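HTH-type transcriptional regulator cbl (Escherichia coli K12, PDB 2FYI) acts in transcription regulation as a DNA-binding LysR-family protein and may be an accessory regulator of the cys regulon, this chain being its cofactor-binding domain. Local coordinates at residues A[26-31]-A[165-170]; A[33-38]-A[209-214]; A[115-118]-A[124-127]. All coordinates share one frame; numbering follows the deposited sequence.

Contact 1: A[26-31]-A[165-170]; sequences RYSLPE and AEQSSG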
loop_
_atom_site.group_PDB
_atom_site.type_symbol
_atom_site.label_atom_id
_atom_site.label_comp_id
_atom_site.label_asym_id
_atom_site.label_seq_id
_atom_site.Cartn_x
_atom_site.Cartn_y
_atom_site.Cartn_z
ATOM N N ARG A 26 -4.736 7.674 3.859
ATOM C CA ARG A 26 -5.958 7.657 3.096
ATOM C C ARG A 26 -7.194 8.069 3.853
ATOM O O ARG A 26 -8.080 8.705 3.300
ATOM C CB ARG A 26 -6.214 6.265 2.569
ATOM C CG ARG A 26 -5.167 5.843 1.629
ATOM C CD ARG A 26 -5.734 5.074 0.543
ATOM N NE ARG A 26 -6.544 5.895 -0.328
ATOM C CZ ARG A 26 -7.439 5.355 -1.149
ATOM N NH1 ARG A 26 -7.599 4.029 -1.161
ATOM N NH2 ARG A 26 -8.158 6.117 -1.955
ATOM N N TYR A 27 -7.298 7.675 5.108
ATOM C CA TYR A 27 -8.596 7.723 5.753
ATOM C C TYR A 27 -8.757 8.722 6.883
ATOM O O TYR A 27 -9.865 8.954 7.356
ATOM C CB TYR A 27 -9.001 6.345 6.256
ATOM C CG TYR A 27 -8.894 5.307 5.192
ATOM C CD1 TYR A 27 -8.065 4.196 5.346
ATOM C CD2 TYR A 27 -9.592 5.456 4.007
ATOM C CE1 TYR A 27 -7.938 3.252 4.349
ATOM C CE2 TYR A 27 -9.485 4.526 3.015
ATOM C CZ TYR A 27 -8.652 3.424 3.180
ATOM O OH TYR A 27 -8.580 2.499 2.151
ATOM N N SER A 28 -7.670 9.320 7.341
ATOM C CA SER A 28 -7.778 10.317 8.436
ATOM C C SER A 28 -7.042 11.617 8.178
ATOM O O SER A 28 -7.546 12.659 8.539
ATOM C CB SER A 28 -7.260 9.765 9.753
ATOM O OG SER A 28 -7.687 8.424 9.916
ATOM N N LEU A 29 -5.851 11.570 7.578
ATOM C CA LEU A 29 -5.067 12.770 7.389
ATOM C C LEU A 29 -5.628 13.797 6.431
ATOM O O LEU A 29 -5.384 14.979 6.615
ATOM C CB LEU A 29 -3.674 12.432 6.942
ATOM C CG LEU A 29 -2.797 11.965 8.073
ATOM C CD1 LEU A 29 -1.587 11.268 7.470
ATOM C CD2 LEU A 29 -2.379 13.136 8.927
ATOM N N PRO A 30 -6.342 13.366 5.382
ATOM C CA PRO A 30 -6.665 14.370 4.387
ATOM C C PRO A 30 -7.383 15.572 5.012
ATOM O O PRO A 30 -7.060 16.729 4.721
ATOM C CB PRO A 30 -7.553 13.592 3.417
ATOM C CG PRO A 30 -7.017 12.222 3.550
ATOM C CD PRO A 30 -6.856 12.048 4.998
ATOM N N GLU A 31 -8.333 15.288 5.895
ATOM C CA GLU A 31 -9.118 16.329 6.546
ATOM C C GLU A 31 -8.252 17.323 7.324
ATOM O O GLU A 31 -8.327 18.545 7.166
ATOM C CB GLU A 31 -10.032 15.678 7.539
ATOM C CG GLU A 31 -11.001 16.638 8.111
ATOM C CD GLU A 31 -12.336 15.964 8.401
ATOM O OE1 GLU A 31 -12.321 14.744 8.751
ATOM O OE2 GLU A 31 -13.389 16.656 8.269
ATOM N N ALA A 165 -9.693 -2.186 9.076
ATOM C CA ALA A 165 -9.914 -0.975 9.864
ATOM C C ALA A 165 -11.275 -0.353 9.526
ATOM O O ALA A 165 -11.579 -0.171 8.365
ATOM C CB ALA A 165 -8.803 0.004 9.553
ATOM N N GLU A 166 -12.088 -0.003 10.519
ATOM C CA GLU A 166 -13.433 0.493 10.205
ATOM C C GLU A 166 -13.442 1.784 9.358
ATOM O O GLU A 166 -14.355 2.026 8.569
ATOM C CB GLU A 166 -14.254 0.683 11.480
ATOM C CG GLU A 166 -13.614 1.680 12.462
ATOM C CD GLU A 166 -14.447 1.978 13.730
ATOM O OE1 GLU A 166 -13.841 2.343 14.762
ATOM O OE2 GLU A 166 -15.689 1.858 13.696
ATOM N N GLN A 167 -12.414 2.603 9.515
ATOM C CA GLN A 167 -12.314 3.916 8.862
ATOM C C GLN A 167 -12.063 3.879 7.349
ATOM O O GLN A 167 -12.140 4.902 6.684
ATOM C CB GLN A 167 -11.159 4.565 9.541
ATOM C CG GLN A 167 -10.925 3.646 10.683
ATOM C CD GLN A 167 -9.503 3.475 11.031
ATOM O OE1 GLN A 167 -8.626 4.176 10.549
ATOM N NE2 GLN A 167 -9.254 2.567 11.919
ATOM N N SER A 168 -11.768 2.699 6.809
ATOM C CA SER A 168 -11.456 2.556 5.403
ATOM C C SER A 168 -12.697 2.430 4.568
ATOM O O SER A 168 -12.624 2.364 3.367
ATOM C CB SER A 168 -10.587 1.334 5.179
ATOM O OG SER A 168 -11.197 0.219 5.747
ATOM N N SER A 169 -13.848 2.364 5.206
ATOM C CA SER A 169 -15.094 2.377 4.466
ATOM C C SER A 169 -15.256 3.738 3.787
ATOM O O SER A 169 -15.703 3.820 2.626
ATOM C CB SER A 169 -16.276 2.132 5.403
ATOM O OG SER A 169 -16.580 3.321 6.099
ATOM N N GLY A 170 -14.887 4.793 4.519
ATOM C CA GLY A 170 -15.156 6.166 4.116
ATOM C C GLY A 170 -15.811 6.314 2.746
ATOM O O GLY A 170 -17.032 6.109 2.582
HETATM O O HOH W 1 -6.687 6.147 10.089
#

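Contact 2: A[33-38]-A[209-214]; sequences IKAFRE and LELCNA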
loop_
_atom_site.group_PDB
_atom_site.type_symbol
_atom_site.label_atom_id
_atom_site.label_comp_id
_atom_site.label_asym_id
_atom_site.label_seq_id
_atom_site.Cartn_x
_atom_site.Cartn_y
_atom_site.Cartn_z
ATOM N N ILE A 33 -5.053 17.643 6.963
ATOM C CA ILE A 33 -4.197 18.354 6.023
ATOM C C ILE A 33 -4.851 19.550 5.352
ATOM O O ILE A 33 -4.223 20.590 5.221
ATOM C CB ILE A 33 -3.557 17.438 5.031
ATOM C CG1 ILE A 33 -2.451 16.702 5.762
ATOM C CG2 ILE A 33 -2.977 18.225 3.873
ATOM C CD1 ILE A 33 -1.993 15.465 5.063
ATOM N N LYS A 34 -6.113 19.423 4.958
ATOM C CA LYS A 34 -6.863 20.588 4.493
ATOM C C LYS A 34 -6.823 21.714 5.512
ATOM O O LYS A 34 -6.480 22.868 5.181
ATOM C CB LYS A 34 -8.311 20.250 4.195
ATOM C CG LYS A 34 -8.493 19.542 2.888
ATOM C CD LYS A 34 -9.912 19.778 2.316
ATOM C CE LYS A 34 -11.011 18.817 2.905
ATOM N NZ LYS A 34 -10.811 17.322 2.679
ATOM N N ALA A 35 -7.177 21.392 6.753
ATOM C CA ALA A 35 -7.179 22.399 7.827
ATOM C C ALA A 35 -5.836 23.092 7.953
ATOM O O ALA A 35 -5.737 24.327 8.021
ATOM C CB ALA A 35 -7.509 21.757 9.148
ATOM N N PHE A 36 -4.795 22.274 8.022
ATOM C CA PHE A 36 -3.453 22.783 8.178
ATOM C C PHE A 36 -3.050 23.714 7.040
ATOM O O PHE A 36 -2.434 24.745 7.294
ATOM C CB PHE A 36 -2.476 21.634 8.291
ATOM C CG PHE A 36 -1.054 22.062 8.518
ATOM C CD1 PHE A 36 -0.164 22.171 7.458
ATOM C CD2 PHE A 36 -0.588 22.326 9.798
ATOM C CE1 PHE A 36 1.168 22.553 7.654
ATOM C CE2 PHE A 36 0.748 22.712 10.006
ATOM C CZ PHE A 36 1.620 22.826 8.915
ATOM N N ARG A 37 -3.401 23.376 5.797
ATOM C CA ARG A 37 -3.003 24.191 4.664
ATOM C C ARG A 37 -3.676 25.558 4.662
ATOM O O ARG A 37 -3.076 26.532 4.226
ATOM C CB ARG A 37 -3.195 23.432 3.360
ATOM C CG ARG A 37 -2.096 22.363 3.169
ATOM C CD ARG A 37 -2.205 21.509 1.883
ATOM N NE ARG A 37 -1.868 22.257 0.667
ATOM C CZ ARG A 37 -2.371 21.959 -0.531
ATOM N NH1 ARG A 37 -3.212 20.938 -0.639
ATOM N NH2 ARG A 37 -2.060 22.673 -1.615
ATOM N N GLU A 38 -4.908 25.646 5.160
ATOM C CA GLU A 38 -5.567 26.951 5.360
ATOM C C GLU A 38 -4.815 27.760 6.395
ATOM O O GLU A 38 -4.398 28.887 6.164
ATOM C CB GLU A 38 -6.941 26.741 5.946
ATOM C CG GLU A 38 -7.774 25.766 5.177
ATOM C CD GLU A 38 -8.854 26.488 4.394
ATOM O OE1 GLU A 38 -8.634 27.687 4.051
ATOM O OE2 GLU A 38 -9.918 25.861 4.141
ATOM N N LEU A 209 -0.014 19.031 15.848
ATOM C CA LEU A 209 -0.444 18.035 16.815
ATOM C C LEU A 209 -1.720 18.503 17.452
ATOM O O LEU A 209 -2.662 17.730 17.611
ATOM C CB LEU A 209 0.618 17.762 17.892
ATOM C CG LEU A 209 1.882 17.015 17.455
ATOM C CD1 LEU A 209 2.274 16.014 18.482
ATOM C CD2 LEU A 209 1.615 16.291 16.178
ATOM N N GLU A 210 -1.761 19.779 17.798
ATOM C CA GLU A 210 -2.919 20.330 18.498
ATOM C C GLU A 210 -4.187 20.242 17.631
ATOM O O GLU A 210 -5.215 19.656 17.997
ATOM C CB GLU A 210 -2.618 21.765 18.872
ATOM C CG GLU A 210 -3.656 22.376 19.728
ATOM C CD GLU A 210 -3.684 23.863 19.507
ATOM O OE1 GLU A 210 -2.838 24.591 20.110
ATOM O OE2 GLU A 210 -4.539 24.295 18.692
ATOM N N LEU A 211 -4.065 20.849 16.463
ATOM C CA LEU A 211 -4.966 20.689 15.360
ATOM C C LEU A 211 -5.551 19.279 15.239
ATOM O O LEU A 211 -6.721 19.136 14.904
ATOM C CB LEU A 211 -4.188 21.034 14.103
ATOM C CG LEU A 211 -5.008 21.576 12.947
ATOM C CD1 LEU A 211 -6.315 22.206 13.453
ATOM C CD2 LEU A 211 -4.140 22.551 12.142
ATOM N N CYS A 212 -4.740 18.247 15.484
ATOM C CA CYS A 212 -5.196 16.849 15.447
ATOM C C CYS A 212 -6.114 16.454 16.594
ATOM O O CYS A 212 -6.995 15.586 16.428
ATOM C CB CYS A 212 -4.014 15.934 15.563
ATOM S SG CYS A 212 -3.395 15.482 14.036
ATOM N N ASN A 213 -5.895 17.063 17.763
ATOM C CA ASN A 213 -6.539 16.590 18.976
ATOM C C ASN A 213 -6.914 17.703 19.970
ATOM O O ASN A 213 -6.038 18.336 20.590
ATOM C CB ASN A 213 -5.648 15.536 19.646
ATOM C CG ASN A 213 -6.448 14.525 20.459
ATOM O OD1 ASN A 213 -7.632 14.297 20.189
ATOM N ND2 ASN A 213 -5.806 13.909 21.452
ATOM N N ALA A 214 -8.218 17.943 20.128
ATOM C CA ALA A 214 -8.689 18.982 21.039
ATOM C C ALA A 214 -8.197 18.685 22.457
ATOM O O ALA A 214 -8.082 19.595 23.288
ATOM C CB ALA A 214 -10.230 19.103 21.000
#

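Contact 3: A[115-118]-A[124-127]; sequences LITY and GRSR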
loop_
_atom_site.group_PDB
_atom_site.type_symbol
_atom_site.label_atom_id
_atom_site.label_comp_id
_atom_site.label_asym_id
_atom_site.label_seq_id
_atom_site.Cartn_x
_atom_site.Cartn_y
_atom_site.Cartn_z
ATOM N N LEU A 115 -9.396 -15.872 5.545
ATOM C CA LEU A 115 -9.288 -14.445 5.874
ATOM C C LEU A 115 -8.344 -13.689 4.985
ATOM O O LEU A 115 -7.291 -14.212 4.563
ATOM C CB LEU A 115 -8.782 -14.222 7.261
ATOM C CG LEU A 115 -9.818 -14.638 8.267
ATOM C CD1 LEU A 115 -9.386 -14.143 9.664
ATOM C CD2 LEU A 115 -11.188 -14.089 7.843
ATOM N N ILE A 116 -8.710 -12.439 4.726
ATOM C CA ILE A 116 -7.857 -11.536 4.010
ATOM C C ILE A 116 -7.665 -10.380 4.941
ATOM O O ILE A 116 -8.591 -9.638 5.229
ATOM C CB ILE A 116 -8.505 -11.051 2.735
ATOM C CG1 ILE A 116 -8.986 -12.226 1.915
ATOM C CG2 ILE A 116 -7.535 -10.207 1.915
ATOM C CD1 ILE A 116 -9.854 -11.764 0.819
ATOM N N THR A 117 -6.455 -10.232 5.445
ATOM C CA THR A 117 -6.225 -9.219 6.453
ATOM C C THR A 117 -4.791 -8.727 6.464
ATOM O O THR A 117 -3.980 -9.167 5.645
ATOM C CB THR A 117 -6.651 -9.691 7.830
ATOM O OG1 THR A 117 -6.879 -8.543 8.637
ATOM C CG2 THR A 117 -5.598 -10.534 8.463
ATOM N N TYR A 118 -4.499 -7.801 7.372
ATOM C CA TYR A 118 -3.176 -7.185 7.431
ATOM C C TYR A 118 -2.114 -8.176 7.847
ATOM O O TYR A 118 -2.376 -9.098 8.588
ATOM C CB TYR A 118 -3.175 -5.999 8.398
ATOM C CG TYR A 118 -4.256 -5.013 8.076
ATOM C CD1 TYR A 118 -5.366 -4.888 8.911
ATOM C CD2 TYR A 118 -4.197 -4.246 6.918
ATOM C CE1 TYR A 118 -6.383 -4.008 8.616
ATOM C CE2 TYR A 118 -5.201 -3.366 6.615
ATOM C CZ TYR A 118 -6.302 -3.257 7.471
ATOM O OH TYR A 118 -7.325 -2.377 7.196
ATOM N N GLY A 124 -3.129 -3.298 13.409
ATOM C CA GLY A 124 -3.806 -3.957 14.506
ATOM C C GLY A 124 -3.976 -5.447 14.385
ATOM O O GLY A 124 -4.861 -6.012 14.990
ATOM N N ARG A 125 -3.111 -6.083 13.615
ATOM C CA ARG A 125 -3.240 -7.500 13.303
ATOM C C ARG A 125 -3.236 -8.318 14.579
ATOM O O ARG A 125 -3.885 -9.372 14.671
ATOM C CB ARG A 125 -2.101 -7.929 12.374
ATOM C CG ARG A 125 -1.913 -9.404 12.261
ATOM C CD ARG A 125 -3.124 -10.101 11.654
ATOM N NE ARG A 125 -2.891 -11.536 11.746
ATOM C CZ ARG A 125 -2.221 -12.259 10.851
ATOM N NH1 ARG A 125 -1.751 -11.729 9.730
ATOM N NH2 ARG A 125 -2.029 -13.535 11.082
ATOM N N SER A 126 -2.520 -7.827 15.578
ATOM C CA SER A 126 -2.371 -8.616 16.780
ATOM C C SER A 126 -3.635 -8.594 17.622
ATOM O O SER A 126 -3.844 -9.487 18.431
ATOM C CB SER A 126 -1.195 -8.140 17.601
ATOM O OG SER A 126 -1.406 -6.782 17.853
ATOM N N ARG A 127 -4.475 -7.586 17.447
ATOM C CA ARG A 127 -5.769 -7.644 18.093
ATOM C C ARG A 127 -6.540 -8.799 17.501
ATOM O O ARG A 127 -7.275 -9.473 18.219
ATOM C CB ARG A 127 -6.571 -6.371 17.911
ATOM C CG ARG A 127 -5.867 -5.162 18.371
ATOM C CD ARG A 127 -5.735 -5.210 19.806
ATOM N NE ARG A 127 -4.432 -4.676 20.154
ATOM C CZ ARG A 127 -4.205 -3.420 20.536
ATOM N NH1 ARG A 127 -5.192 -2.532 20.622
ATOM N NH2 ARG A 127 -2.980 -3.049 20.843
#

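Contact 1: A[26-31]-A[165-170]
Y27, at the end of helix 22-27, lays the face of its ring on the backbone of S168, in the turn that follows strand 161-165. The contact brings these two elements together across the middle of the LysR substrate-binding domain, consistent with a junction between its two lobes. S168 CA stands 3.5 Å from the Y27 ring centroid and only 2° off the ring normal, a CH-pi contact, while S168 CB reaches Y27 CE1 at 3.4 Å. Y27 CG lies opposite the carbonyl carbon (chi1 -52°), and the ring has its second face over R26 CB. Near the ring's root, Y27 CB packs on Q167 O at 3.5 Å.

The turn is braced from within, A165 O accepting both S168 N and S168 OG, the hydroxyl at 2.7 Å and in the carbonyl plane; R179 also bonds to this hydroxyl. K152 bonds S168 O and, weakly, Y27 OH. Replacing Y27 by alanine would remove the ring and would probably leave a gap between R26 CB and S168 CA, with the CH-pi contact lost.

The other side is loose. S28 OG and Q167 OE1, 4.4 Å apart, are joined through a water that accepts from S28 and donates to Q167.

No direct hydrogen bond links 26-31 to 165-170: their direct contact rests on apolar complementarity over the ring, and their polar link is mediated by water.

Contact 2: A[33-38]-A[209-214]
L211 projects from helix 203-212 toward helix 29-39 and meets it at A35 and F36, the two residues on which this small apolar contact rests. The methyl CD2 of L211 lies against the helix backbone, 4.0 Å from F36 CA, and at the same time approaches the edge of the F36 ring, near its plane, with 4.3 Å between L211 CD2 and F36 CD2. Its other branch is more distant: L211 CD1 is 4.5 Å from A35 CB. One leucine fork thus straddles neighbouring residues of the facing helix, one branch loosely facing the methyl of A35 and the other on the root and rim of the phenylalanine. No hydrogen bond crosses between the segments.

With CG roughly opposite the backbone N (chi1 -152°), the L211 branches extend from the last turn of its helix toward A35 and F36. That turn closes with a bond of 2.7 Å from N213 N to E210 O, after which N213 leaves helical geometry. On the facing side, A35 and F36 sit on a regular helix, and the F36 ring in turn meets the ring of F40 with the planes inclined at about 40°.

Farther out, this is plain helix packing within the alpha/beta LysR substrate-binding domain, each helix being seated on a different strand of one mixed sheet. I33 packs on L45 and L47 of strand 43-49, whereas L209 and C212 rest on L195 and L193 of strand 189-196. Helix 29-39 also faces the second subunit, where I33 touches Y154 and both K34 and R37 touch L157 of that other chain, so it lies between helix 203-212, strand 43-49 and the dimer partner.

Contact 3: A[115-118]-A[124-127]
The guanidinium of R125 meets the carbonyl oxygen of Y118 edge-on: Y118 O lies only 10° out of the guanidinium plane, and no group of 115-118 stacks on either guanidinium face. The bond belongs to a beta-alpha-beta unit, in which strand 115-118 leads through a short loop into helix 125-134 and then into the parallel strand 141-145. Here the first turn of the helix reaches back to the end of the first strand.

R125 NH1 donates to Y118 O at 2.9 Å with a fairly straight N-H...O angle of 161°, approaching within the carbonyl plane. The side chain gets there by a bend: CG points away from the backbone N, and a chi2 of 63° folds the chain so that its aliphatic part passes the same oxygen, with R125 CD 3.3 Å from Y118 O. T117 adds an apolar touch, its CG2 lying 4.1 Å from R125 CD where the two side chains cross at about a right angle.

A second polar hold comes from D129, one turn farther along the helix, which forms a salt bridge with R125 NE. NE, NH1 and NH2 all have hydrogen-bond partners, which probably restricts rotation of the group, and the carboxylate probably offsets much of its buried charge. The strand side is likewise secured by its neighbours: T117 OG1 bonds to L163 O, and the Y118 hydroxyl to S148, while I151 and V164 pack against the Y118 side chain. G124, at the N-cap position, adopts a left-handed backbone conformation that glycine accepts readily, and its carbonyl oxygen opens the helix by accepting R127 N at 2.9 Å.

How the contacts relate
All three contacts lie in the LysR substrate-binding domain, a member of the periplasmic-binding-protein clan. Segments 26-31 and 33-38 both run onto helix 29-39, contact 1 touching just before it begins; the centres of contacts 1 and 2 are about 15 Å apart, and their segments alternate along the chain. Contact 3 is nested within the loops closed by both. Its centre lies about 17 Å from that of contact 1, which it touches through a probable A165 N to Y118 OH hydrogen bond, and about 29 Å from that of contact 2. Contact 1 lies nearest the chain's centre, consistent with two lobes meeting there, as in this clan. Contacts 1 and 2 also touch the second subunit.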